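Local structure of putative dihydrodipicolinate synthase family protein (Coccidioides immitis, 3QFE) at residues Val174-Ala179 with Thr185-Thr190. The protein is of unestablished function but belongs to the dihydrodipicolinate synthetase family, whose members fold as TIM barrels. Residues are numbered along the deposited sequence; the frame is centred on the assembly and turned at random.
Sequences VKLTCA and TRLAAT
Leu187 of helix 181-190 meets Val174 and Leu176 near the end of strand 171-176, where the backbones stay well apart: the nearest CA atoms, those of Val174 and Leu187, are 9.8 Å from each other. After Leu176 the chain leaves the strand, and the turn through Thr177 to Ala179 leads toward the helix. Along 185-190, Ala189 N donates to Thr185 O (3.0 Å) and Thr190 N to Leu187 O (3.1 Å).

Three aliphatic side chains bridge the gap, with no hydrogen bond between the segments. Val174 and Leu176, two residues apart on the strand, both direct CB at the helix, and Leu187 directs its own back. Leu176 and Leu187 reach out tip to tip, their CD1 methyls 3.9 Å apart. In each leucine CD1 lies anti to CA (chi2 158° in Leu176, 161° in Leu187), which carries this methyl outward across the gap. The same CD1 of Leu187 lies 4.3 Å from Val174 CG1, so one methyl serves both strand residues. Val198 of the next strand touches all three side chains, and Ile161 of helix 158-167 packs on Val174 and Leu187. Thr190 OG1 donates to Arg186 O, one turn back, at 2.8 Å, the donor OG1 lying 22° out of the carbonyl plane. The Arg186 side chain makes a weak hydrogen bond to Ser158 OG.

Strand 171-176, helix 181-190 and strand 197-200 form one beta-alpha-beta unit of the barrel, and this contact belongs to the apolar layer between its parallel strands and outer helices. With only methyl groups meeting across it, the contact rests on van der Waals and hydrophobic packing; it is small, about 80 Å² counting both sides, and is shared with Val198 and Ile161.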
loop_
_atom_site.group_PDB
_atom_site.type_symbol
_atom_site.label_atom_id
_atom_site.label_comp_id
_atom_site.label_asym_id
_atom_site.label_seq_id
_atom_site.Cartn_x
_atom_site.Cartn_y
_atom_site.Cartn_z
ATOM N N VAL A 174 -5.481 -2.642 -10.616
ATOM C CA VAL A 174 -6.352 -3.097 -9.533
ATOM C C VAL A 174 -5.409 -3.571 -8.417
ATOM O O VAL A 174 -4.383 -4.153 -8.718
ATOM C CB VAL A 174 -7.339 -4.252 -10.002
ATOM C CG1 VAL A 174 -6.592 -5.480 -10.562
ATOM C CG2 VAL A 174 -8.248 -4.700 -8.869
ATOM N N LYS A 175 -5.706 -3.248 -7.156
ATOM C CA LYS A 175 -5.111 -3.929 -6.024
ATOM C C LYS A 175 -6.108 -4.967 -5.549
ATOM O O LYS A 175 -7.210 -4.625 -5.135
ATOM C CB LYS A 175 -4.783 -2.967 -4.879
ATOM C CG LYS A 175 -4.333 -3.665 -3.551
ATOM C CD LYS A 175 -3.851 -2.671 -2.493
ATOM C CE LYS A 175 -3.759 -3.243 -1.036
ATOM N NZ LYS A 175 -3.208 -2.204 -0.008
ATOM N N LEU A 176 -5.716 -6.235 -5.614
ATOM C CA LEU A 176 -6.509 -7.329 -5.035
ATOM C C LEU A 176 -5.969 -7.642 -3.635
ATOM O O LEU A 176 -4.777 -7.862 -3.467
ATOM C CB LEU A 176 -6.434 -8.564 -5.922
ATOM C CG LEU A 176 -6.763 -8.394 -7.405
ATOM C CD1 LEU A 176 -6.140 -9.515 -8.207
ATOM C CD2 LEU A 176 -8.263 -8.382 -7.606
ATOM N N THR A 177 -6.824 -7.645 -2.621
ATOM C CA THR A 177 -6.321 -7.791 -1.251
ATOM C C THR A 177 -6.005 -9.245 -0.958
ATOM O O THR A 177 -4.897 -9.558 -0.484
ATOM C CB THR A 177 -7.302 -7.261 -0.203
ATOM O OG1 THR A 177 -8.562 -7.936 -0.360
ATOM C CG2 THR A 177 -7.454 -5.712 -0.333
ATOM N N CYS A 178 -6.977 -10.114 -1.248
ATOM C CA CYS A 178 -6.786 -11.566 -1.229
ATOM C C CYS A 178 -6.714 -12.059 -2.677
ATOM O O CYS A 178 -7.709 -12.503 -3.240
ATOM C CB CYS A 178 -7.935 -12.261 -0.478
ATOM N N ALA A 179 -5.534 -11.945 -3.283
ATOM C CA ALA A 179 -5.331 -12.342 -4.677
ATOM C C ALA A 179 -5.024 -13.820 -4.772
ATOM O O ALA A 179 -4.185 -14.339 -4.031
ATOM C CB ALA A 179 -4.193 -11.541 -5.319
ATOM N N THR A 185 -4.252 -14.754 -13.156
ATOM C CA THR A 185 -4.125 -15.338 -14.482
ATOM C C THR A 185 -5.248 -14.858 -15.405
ATOM O O THR A 185 -4.981 -14.388 -16.511
ATOM C CB THR A 185 -4.075 -16.903 -14.430
ATOM O OG1 THR A 185 -3.165 -17.336 -13.409
ATOM C CG2 THR A 185 -3.627 -17.477 -15.768
ATOM N N ARG A 186 -6.492 -14.963 -14.936
ATOM C CA ARG A 186 -7.673 -14.494 -15.674
ATOM C C ARG A 186 -7.526 -13.042 -16.146
ATOM O O ARG A 186 -7.809 -12.730 -17.306
ATOM C CB ARG A 186 -8.925 -14.639 -14.800
ATOM C CG ARG A 186 -10.254 -14.813 -15.544
ATOM C CD ARG A 186 -11.345 -15.398 -14.613
ATOM N NE ARG A 186 -10.847 -16.532 -13.813
ATOM C CZ ARG A 186 -10.562 -16.499 -12.505
ATOM N NH1 ARG A 186 -10.103 -17.591 -11.902
ATOM N NH2 ARG A 186 -10.739 -15.389 -11.790
ATOM N N LEU A 187 -7.080 -12.170 -15.241
ATOM C CA LEU A 187 -6.853 -10.757 -15.553
ATOM C C LEU A 187 -5.769 -10.551 -16.609
ATOM O O LEU A 187 -5.995 -9.838 -17.593
ATOM C CB LEU A 187 -6.537 -9.975 -14.282
ATOM C CG LEU A 187 -7.727 -9.889 -13.330
ATOM C CD1 LEU A 187 -7.278 -9.543 -11.929
ATOM C CD2 LEU A 187 -8.765 -8.903 -13.845
ATOM N N ALA A 188 -4.610 -11.188 -16.413
ATOM C CA ALA A 188 -3.546 -11.240 -17.442
ATOM C C ALA A 188 -4.056 -11.625 -18.848
ATOM O O ALA A 188 -3.639 -11.041 -19.857
ATOM C CB ALA A 188 -2.438 -12.194 -17.017
ATOM N N ALA A 189 -4.966 -12.593 -18.911
ATOM C CA ALA A 189 -5.418 -13.132 -20.195
ATOM C C ALA A 189 -6.307 -12.157 -20.974
ATOM O O ALA A 189 -6.494 -12.302 -22.193
ATOM C CB ALA A 189 -6.138 -14.456 -19.988
ATOM N N THR A 190 -6.848 -11.169 -20.264
ATOM C CA THR A 190 -7.818 -10.255 -20.842
ATOM C C THR A 190 -7.262 -8.833 -20.916
ATOM O O THR A 190 -7.678 -8.039 -21.764
ATOM C CB THR A 190 -9.138 -10.260 -20.028
ATOM O OG1 THR A 190 -9.260 -11.499 -19.315
ATOM C CG2 THR A 190 -10.349 -10.073 -20.953
#